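Side-chain contacts in bartonella effector protein (Bep) substrate of VirB T4SS (Bartonella clarridgeiae, PDB 4YK2), which is a Bartonella effector translocated by the VirB type IV secretion system, probably guided by its BID domain, the part of the protein modelled here: residues Ile47-Gly50 and Gln54-Asn57; Leu59-Glu64 and Lys70-Thr75; Glu64-Thr69 and Asp118-Ser123. All blocks are in the same frame, centred on the assembly; numbering follows the deposited sequence.

Overall arrangement
From the N terminus, the long helix 21-49 ends at contact 1, where Q54 and L55 fold back on F49 and close the short loop that leads into helix 56-64. Contact 2 follows in series and closes the next turn, pairing 59-64 with 70-75 on helix 69-78. Contact 3 fastens that turn, 64-69, to 118-123 near the end of helix 106-123, closing a long excursion through the two-stranded sheet and helix 97-103. Contacts 2 and 3 share E64, cross along the chain and touch, with I62 CG2 against T69 OG1; contacts 1 and 3 lie on opposite sides of the chain's centre. Together the contacts tie helix 21-49 to 56-64, 56-64 to 69-78, and the turn between to helix 106-123.

Contact 1 of 3, residues Ile47-Gly50 and Gln54-Asn57; sequences IVFG and QLAN
F49 and Q54 meet across the loop that carries the chain from the long helix 21-49 into helix 56-64 of the BID domain. F49 is the last residue of the first helix before G50 turns off with positive phi. The aliphatic part of Q54 does the touching: CG sits over one face of the F49 ring, 4.0 Å from its centroid and 29° off the normal, a CH-pi contact. Q54 keeps CG opposite its backbone N (chi1 -170°), then bends at chi2 (67°), which carries OE1 back to 3.8 Å from F49 CB. Its amide plane is turned steeply against the ring rather than stacked on it. V48 CG1 lies 3.6 Å above the plane on the other face, so the phenyl is held between a methyl of its own helix and a methylene from beyond the loop. L55 adds a second, longer touch, approaching the ring obliquely, with CD2 4.1 Å from F49 CE2. No hydrogen bond links the two segments. Farther out, L55 rests on F83 and on I113 of helix 106-123, V48 packs on I106 and L109 of that same helix, and Q54 leans on A84.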
loop_
_atom_site.group_PDB
_atom_site.type_symbol
_atom_site.label_atom_id
_atom_site.label_comp_id
_atom_site.label_asym_id
_atom_site.label_seq_id
_atom_site.Cartn_x
_atom_site.Cartn_y
_atom_site.Cartn_z
ATOM N N ILE A 47 10.207 -1.411 -3.653
ATOM C CA ILE A 47 11.083 -2.339 -2.932
ATOM C C ILE A 47 10.554 -3.772 -2.966
ATOM O O ILE A 47 11.309 -4.725 -3.189
ATOM C CB ILE A 47 11.289 -1.889 -1.468
ATOM C CG1 ILE A 47 11.950 -0.504 -1.413
ATOM C CG2 ILE A 47 12.135 -2.915 -0.730
ATOM C CD1 ILE A 47 11.946 0.145 -0.014
ATOM N N VAL A 48 9.256 -3.930 -2.731
ATOM C CA VAL A 48 8.654 -5.258 -2.654
ATOM C C VAL A 48 8.552 -5.916 -4.043
ATOM O O VAL A 48 8.875 -7.091 -4.198
ATOM C CB VAL A 48 7.263 -5.187 -1.977
ATOM C CG1 VAL A 48 6.548 -6.529 -2.073
ATOM C CG2 VAL A 48 7.396 -4.748 -0.524
ATOM N N PHE A 49 8.113 -5.154 -5.044
ATOM C CA PHE A 49 7.780 -5.719 -6.353
ATOM C C PHE A 49 8.650 -5.211 -7.493
ATOM O O PHE A 49 8.609 -5.762 -8.591
ATOM C CB PHE A 49 6.313 -5.429 -6.708
ATOM C CG PHE A 49 5.319 -6.108 -5.806
ATOM C CD1 PHE A 49 5.207 -7.494 -5.793
ATOM C CD2 PHE A 49 4.475 -5.361 -4.994
ATOM C CE1 PHE A 49 4.282 -8.133 -4.981
ATOM C CE2 PHE A 49 3.542 -5.989 -4.165
ATOM C CZ PHE A 49 3.444 -7.379 -4.157
ATOM N N GLY A 50 9.423 -4.155 -7.263
ATOM C CA GLY A 50 10.204 -3.586 -8.350
ATOM C C GLY A 50 9.356 -2.717 -9.261
ATOM O O GLY A 50 9.794 -2.348 -10.341
ATOM N N GLN A 54 2.707 -1.256 -8.767
ATOM C CA GLN A 54 2.277 -2.655 -8.903
ATOM C C GLN A 54 0.809 -2.868 -8.494
ATOM O O GLN A 54 0.047 -3.581 -9.163
ATOM C CB GLN A 54 3.180 -3.578 -8.063
ATOM C CG GLN A 54 2.950 -5.065 -8.351
ATOM C CD GLN A 54 3.386 -5.419 -9.755
ATOM O OE1 GLN A 54 4.544 -5.245 -10.108
ATOM N NE2 GLN A 54 2.451 -5.861 -10.576
ATOM N N LEU A 55 0.405 -2.225 -7.404
ATOM C CA LEU A 55 -0.921 -2.458 -6.848
ATOM C C LEU A 55 -1.925 -1.358 -7.182
ATOM O O LEU A 55 -2.900 -1.174 -6.444
ATOM C CB LEU A 55 -0.834 -2.609 -5.332
ATOM C CG LEU A 55 0.122 -3.684 -4.827
ATOM C CD1 LEU A 55 0.204 -3.626 -3.300
ATOM C CD2 LEU A 55 -0.261 -5.124 -5.319
ATOM N N ALA A 56 -1.697 -0.641 -8.284
ATOM C CA ALA A 56 -2.614 0.431 -8.711
ATOM C C ALA A 56 -4.081 -0.031 -8.748
ATOM O O ALA A 56 -4.973 0.674 -8.275
ATOM C CB ALA A 56 -2.195 0.982 -10.098
ATOM N N ASN A 57 -4.332 -1.210 -9.310
ATOM C CA ASN A 57 -5.697 -1.734 -9.359
ATOM C C ASN A 57 -6.297 -1.821 -7.962
ATOM O O ASN A 57 -7.408 -1.341 -7.718
ATOM C CB ASN A 57 -5.744 -3.124 -10.010
ATOM C CG ASN A 57 -5.433 -3.091 -11.503
ATOM O OD1 ASN A 57 -5.388 -2.035 -12.126
ATOM N ND2 ASN A 57 -5.233 -4.264 -12.080
#

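Contact 2 of 3, residues Leu59-Glu64 and Lys70-Thr75; sequences LSQIHE and KIISNT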
loop_
_atom_site.group_PDB
_atom_site.type_symbol
_atom_site.label_atom_id
_atom_site.label_comp_id
_atom_site.label_asym_id
_atom_site.label_seq_id
_atom_site.Cartn_x
_atom_site.Cartn_y
_atom_site.Cartn_z
ATOM N N LEU A 59 -5.367 -0.402 -5.160
ATOM C CA LEU A 59 -5.502 0.897 -4.492
ATOM C C LEU A 59 -6.777 1.622 -4.922
ATOM O O LEU A 59 -7.487 2.202 -4.096
ATOM C CB LEU A 59 -4.276 1.777 -4.775
ATOM C CG LEU A 59 -3.007 1.162 -4.181
ATOM C CD1 LEU A 59 -1.732 1.840 -4.672
ATOM C CD2 LEU A 59 -3.094 1.189 -2.649
ATOM N N SER A 60 -7.079 1.579 -6.215
ATOM C CA SER A 60 -8.282 2.240 -6.714
ATOM C C SER A 60 -9.543 1.497 -6.256
ATOM O O SER A 60 -10.600 2.107 -6.033
ATOM C CB SER A 60 -8.231 2.345 -8.237
ATOM O OG SER A 60 -7.338 3.380 -8.638
ATOM N N GLN A 61 -9.419 0.184 -6.105
ATOM C CA GLN A 61 -10.508 -0.653 -5.605
ATOM C C GLN A 61 -10.814 -0.285 -4.150
ATOM O O GLN A 61 -11.974 -0.147 -3.744
ATOM C CB GLN A 61 -10.122 -2.137 -5.714
ATOM C CG GLN A 61 -11.140 -3.122 -5.111
ATOM C CD GLN A 61 -10.697 -4.574 -5.301
ATOM O OE1 GLN A 61 -9.725 -4.841 -5.996
ATOM N NE2 GLN A 61 -11.401 -5.506 -4.672
ATOM N N ILE A 62 -9.751 -0.147 -3.366
ATOM C CA ILE A 62 -9.865 0.247 -1.970
ATOM C C ILE A 62 -10.403 1.666 -1.900
ATOM O O ILE A 62 -11.277 1.970 -1.085
ATOM C CB ILE A 62 -8.512 0.117 -1.235
ATOM C CG1 ILE A 62 -8.203 -1.359 -0.972
ATOM C CG2 ILE A 62 -8.527 0.880 0.084
ATOM C CD1 ILE A 62 -6.776 -1.618 -0.533
ATOM N N HIS A 63 -9.898 2.536 -2.762
ATOM C CA HIS A 63 -10.372 3.918 -2.770
ATOM C C HIS A 63 -11.888 3.976 -2.964
ATOM O O HIS A 63 -12.588 4.742 -2.300
ATOM C CB HIS A 63 -9.681 4.726 -3.862
ATOM C CG HIS A 63 -10.031 6.184 -3.834
ATOM N ND1 HIS A 63 -11.110 6.703 -4.517
ATOM C CD2 HIS A 63 -9.458 7.224 -3.185
ATOM C CE1 HIS A 63 -11.177 8.005 -4.303
ATOM N NE2 HIS A 63 -10.191 8.348 -3.493
ATOM N N GLU A 64 -12.382 3.150 -3.874
ATOM C CA GLU A 64 -13.805 3.084 -4.186
ATOM C C GLU A 64 -14.601 2.424 -3.065
ATOM O O GLU A 64 -15.706 2.849 -2.729
ATOM C CB GLU A 64 -14.005 2.316 -5.495
ATOM C CG GLU A 64 -15.330 1.587 -5.603
ATOM C CD GLU A 64 -16.453 2.479 -6.054
ATOM O OE1 GLU A 64 -16.201 3.685 -6.276
ATOM O OE2 GLU A 64 -17.587 1.969 -6.191
ATOM N N LYS A 70 -9.293 -5.384 3.994
ATOM C CA LYS A 70 -8.960 -6.571 4.765
ATOM C C LYS A 70 -8.544 -7.741 3.853
ATOM O O LYS A 70 -7.544 -8.422 4.111
ATOM C CB LYS A 70 -10.137 -6.975 5.656
ATOM C CG LYS A 70 -9.817 -8.143 6.595
ATOM C CD LYS A 70 -11.044 -8.607 7.367
ATOM C CE LYS A 70 -10.665 -9.627 8.426
ATOM N NZ LYS A 70 -11.763 -9.833 9.414
ATOM N N ILE A 71 -9.303 -7.957 2.784
ATOM C CA ILE A 71 -9.052 -9.069 1.859
ATOM C C ILE A 71 -7.729 -8.886 1.116
ATOM O O ILE A 71 -6.897 -9.790 1.044
ATOM C CB ILE A 71 -10.220 -9.214 0.858
ATOM C CG1 ILE A 71 -11.424 -9.856 1.551
ATOM C CG2 ILE A 71 -9.799 -10.056 -0.347
ATOM C CD1 ILE A 71 -12.735 -9.689 0.788
ATOM N N ILE A 72 -7.542 -7.699 0.564
ATOM C CA ILE A 72 -6.316 -7.367 -0.136
ATOM C C ILE A 72 -5.084 -7.457 0.779
ATOM O O ILE A 72 -4.058 -8.018 0.383
ATOM C CB ILE A 72 -6.463 -5.990 -0.787
ATOM C CG1 ILE A 72 -7.440 -6.109 -1.973
ATOM C CG2 ILE A 72 -5.106 -5.461 -1.249
ATOM C CD1 ILE A 72 -8.000 -4.770 -2.481
ATOM N N SER A 73 -5.202 -6.956 2.010
ATOM C CA SER A 73 -4.097 -6.965 2.974
ATOM C C SER A 73 -3.679 -8.359 3.391
ATOM O O SER A 73 -2.490 -8.635 3.542
ATOM C CB SER A 73 -4.477 -6.170 4.236
ATOM O OG SER A 73 -4.628 -4.806 3.896
ATOM N N ASN A 74 -4.662 -9.224 3.608
ATOM C CA ASN A 74 -4.418 -10.622 3.953
ATOM C C ASN A 74 -3.664 -11.350 2.848
ATOM O O ASN A 74 -2.742 -12.130 3.102
ATOM C CB ASN A 74 -5.737 -11.344 4.227
ATOM C CG ASN A 74 -5.539 -12.802 4.555
ATOM O OD1 ASN A 74 -5.097 -13.144 5.652
ATOM N ND2 ASN A 74 -5.862 -13.675 3.607
ATOM N N THR A 75 -4.073 -11.108 1.607
ATOM C CA THR A 75 -3.377 -11.703 0.466
ATOM C C THR A 75 -1.948 -11.179 0.388
ATOM O O THR A 75 -1.012 -11.937 0.143
ATOM C CB THR A 75 -4.101 -11.422 -0.866
ATOM O OG1 THR A 75 -5.371 -12.088 -0.859
ATOM C CG2 THR A 75 -3.263 -11.926 -2.047
#
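I62 and I72 make an apolar helix-helix contact within a helical hairpin, where helix 69-78 runs back roughly antiparallel to helix 56-64 after a short turn. Everything here converges on one methyl, CD1 of I72. It approaches I62 along the outer part of that side chain, 3.7 Å from I62 CG1, and also comes methyl to methyl, 3.9 Å from I62 CD1. Both isoleucines place CG1 opposite the carbonyl carbon and continue extended at chi2 (I72 chi2 164°), which sends each CD1 into the gap between the helices. The CA atoms of I62 and I72, 8.6 Å apart, are the nearest pair across the segments, and the two side chains fill the gap between them.

Q61 closes the same methyl in from another side. Its fully extended chain, CG opposite the backbone N at chi1 175°, spreads the amide so that I72 CD1 lies over its flat face, 3.9 Å from Q61 CD and nearly as close to the oxygen and nitrogen. This is van der Waals packing of a methyl on an amide, and it uses none of the amide's hydrogen-bonding directions. No hydrogen bond joins the two segments; the backbone bonds, such as H63 N to L59 O at 2.8 Å, run along each helix.

Beyond the pair, helix 106-123 supplies the floor, with I113 and A117 against I62 and H114 against S73. F68, from the turn between the two helices, packs on Q61, while T75 touches S82 and F83 in the loop after helix 69-78.

Contact 3 of 3, residues Glu64-Thr69 and Asp118-Ser123; sequences ENPSFT and DAVENS
P66 touches helix 106-123 of the BID domain through two neighbouring ring carbons, each meeting a different side chain, and so seats the turn of the helical hairpin 56-64/69-78 on that helix. CG of P66 lies 4.0 Å from V120 CG1, apolar against apolar, with the two side chains crossing at about a right angle. CB of the same proline has the carboxylate oxygen OE2 of E121 beside it at 3.6 Å. The glutamate reaches there because its chain turns sharply at chi2 (94°), bringing OE2 alongside that carbon.

The loop between the hairpin helices holds P66 in place with its own bonds. Just before the proline, N65 OD1 accepts from S67 OG at 2.8 Å and from S67 N at 3.3 Å. The backbone bond makes this an Asx turn, and both donors stand above the same face of the amide, well out of its plane. On the other flank, P66 O is gripped twice by T69, through OG1 at 2.8 Å and through the backbone N at 3.1 Å. On the helix side, S123 OG donates to V120 O at 2.7 Å, tying the last turn of helix 106-123 to the residue that meets the proline.

Farther out, H63 packs on V120, T69 on I62, H114 and A117, and A119 on S33 and I34 of helix 21-49.

With no hydrogen bond or salt bridge between the segments, the join depends on shape: a proline ring set against a valine methyl. The carboxylate meets only a carbon of the proline, through OE2, and gains no hydrogen bond there, while bonds within each segment brace the turn and the helix end.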
loop_
_atom_site.group_PDB
_atom_site.type_symbol
_atom_site.label_atom_id
_atom_site.label_comp_id
_atom_site.label_asym_id
_atom_site.label_seq_id
_atom_site.Cartn_x
_atom_site.Cartn_y
_atom_site.Cartn_z
ATOM N N GLU A 64 -12.382 3.150 -3.874
ATOM C CA GLU A 64 -13.805 3.084 -4.186
ATOM C C GLU A 64 -14.601 2.424 -3.065
ATOM O O GLU A 64 -15.706 2.849 -2.729
ATOM C CB GLU A 64 -14.005 2.316 -5.495
ATOM C CG GLU A 64 -15.330 1.587 -5.603
ATOM C CD GLU A 64 -16.453 2.479 -6.054
ATOM O OE1 GLU A 64 -16.201 3.685 -6.276
ATOM O OE2 GLU A 64 -17.587 1.969 -6.191
ATOM N N ASN A 65 -14.040 1.368 -2.496
ATOM C CA ASN A 65 -14.689 0.677 -1.401
ATOM C C ASN A 65 -13.654 0.190 -0.403
ATOM O O ASN A 65 -13.113 -0.897 -0.562
ATOM C CB ASN A 65 -15.523 -0.497 -1.917
ATOM C CG ASN A 65 -16.377 -1.115 -0.824
ATOM O OD1 ASN A 65 -16.339 -0.673 0.328
ATOM N ND2 ASN A 65 -17.161 -2.130 -1.177
ATOM N N PRO A 66 -13.384 0.991 0.641
ATOM C CA PRO A 66 -12.323 0.639 1.588
ATOM C C PRO A 66 -12.594 -0.628 2.385
ATOM O O PRO A 66 -11.679 -1.143 3.036
ATOM C CB PRO A 66 -12.262 1.867 2.510
ATOM C CG PRO A 66 -12.794 2.972 1.679
ATOM C CD PRO A 66 -13.905 2.343 0.896
ATOM N N SER A 67 -13.812 -1.154 2.332
ATOM C CA SER A 67 -14.064 -2.432 2.999
ATOM C C SER A 67 -13.294 -3.599 2.341
ATOM O O SER A 67 -13.182 -4.676 2.932
ATOM C CB SER A 67 -15.568 -2.739 3.042
ATOM O OG SER A 67 -16.079 -3.077 1.766
ATOM N N PHE A 68 -12.746 -3.393 1.142
ATOM C CA PHE A 68 -11.929 -4.437 0.490
ATOM C C PHE A 68 -10.510 -4.548 1.078
ATOM O O PHE A 68 -9.767 -5.476 0.743
ATOM C CB PHE A 68 -11.802 -4.189 -1.027
ATOM C CG PHE A 68 -12.994 -4.638 -1.829
ATOM C CD1 PHE A 68 -13.363 -5.972 -1.868
ATOM C CD2 PHE A 68 -13.734 -3.721 -2.565
ATOM C CE1 PHE A 68 -14.466 -6.387 -2.609
ATOM C CE2 PHE A 68 -14.832 -4.131 -3.315
ATOM C CZ PHE A 68 -15.194 -5.466 -3.337
ATOM N N THR A 69 -10.141 -3.608 1.946
ATOM C CA THR A 69 -8.788 -3.529 2.497
ATOM C C THR A 69 -8.370 -4.794 3.245
ATOM O O THR A 69 -7.230 -5.249 3.127
ATOM C CB THR A 69 -8.649 -2.311 3.442
ATOM O OG1 THR A 69 -8.869 -1.108 2.692
ATOM C CG2 THR A 69 -7.258 -2.259 4.071
ATOM N N ASP A 118 -7.814 4.014 5.829
ATOM C CA ASP A 118 -8.386 4.766 6.943
ATOM C C ASP A 118 -8.594 6.225 6.573
ATOM O O ASP A 118 -9.604 6.825 6.937
ATOM C CB ASP A 118 -7.490 4.690 8.183
ATOM C CG ASP A 118 -7.543 3.335 8.872
ATOM O OD1 ASP A 118 -8.400 2.507 8.506
ATOM O OD2 ASP A 118 -6.729 3.108 9.793
ATOM N N ALA A 119 -7.626 6.797 5.859
ATOM C CA ALA A 119 -7.696 8.204 5.481
ATOM C C ALA A 119 -8.801 8.411 4.455
ATOM O O ALA A 119 -9.542 9.389 4.524
ATOM C CB ALA A 119 -6.362 8.683 4.940
ATOM N N VAL A 120 -8.918 7.483 3.512
ATOM C CA VAL A 120 -9.990 7.537 2.526
ATOM C C VAL A 120 -11.344 7.388 3.219
ATOM O O VAL A 120 -12.278 8.151 2.963
ATOM C CB VAL A 120 -9.813 6.454 1.443
ATOM C CG1 VAL A 120 -11.032 6.422 0.527
ATOM C CG2 VAL A 120 -8.538 6.698 0.635
ATOM N N GLU A 121 -11.443 6.395 4.095
ATOM C CA GLU A 121 -12.671 6.126 4.836
ATOM C C GLU A 121 -13.090 7.334 5.671
ATOM O O GLU A 121 -14.277 7.616 5.819
ATOM C CB GLU A 121 -12.485 4.905 5.742
ATOM C CG GLU A 121 -13.718 4.496 6.517
ATOM C CD GLU A 121 -14.527 3.437 5.804
ATOM O OE1 GLU A 121 -15.671 3.729 5.396
ATOM O OE2 GLU A 121 -14.020 2.307 5.661
ATOM N N ASN A 122 -12.112 8.050 6.208
ATOM C CA ASN A 122 -12.409 9.207 7.041
ATOM C C ASN A 122 -12.859 10.394 6.197
ATOM O O ASN A 122 -13.709 11.175 6.623
ATOM C CB ASN A 122 -11.195 9.600 7.889
ATOM C CG ASN A 122 -11.385 10.943 8.586
ATOM O OD1 ASN A 122 -12.027 11.027 9.637
ATOM N ND2 ASN A 122 -10.841 12.002 7.993
ATOM N N SER A 123 -12.290 10.532 5.006
ATOM C CA SER A 123 -12.614 11.658 4.141
ATOM C C SER A 123 -14.046 11.566 3.631
ATOM O O SER A 123 -14.651 12.579 3.288
ATOM C CB SER A 123 -11.651 11.728 2.960
ATOM O OG SER A 123 -11.859 10.635 2.080
#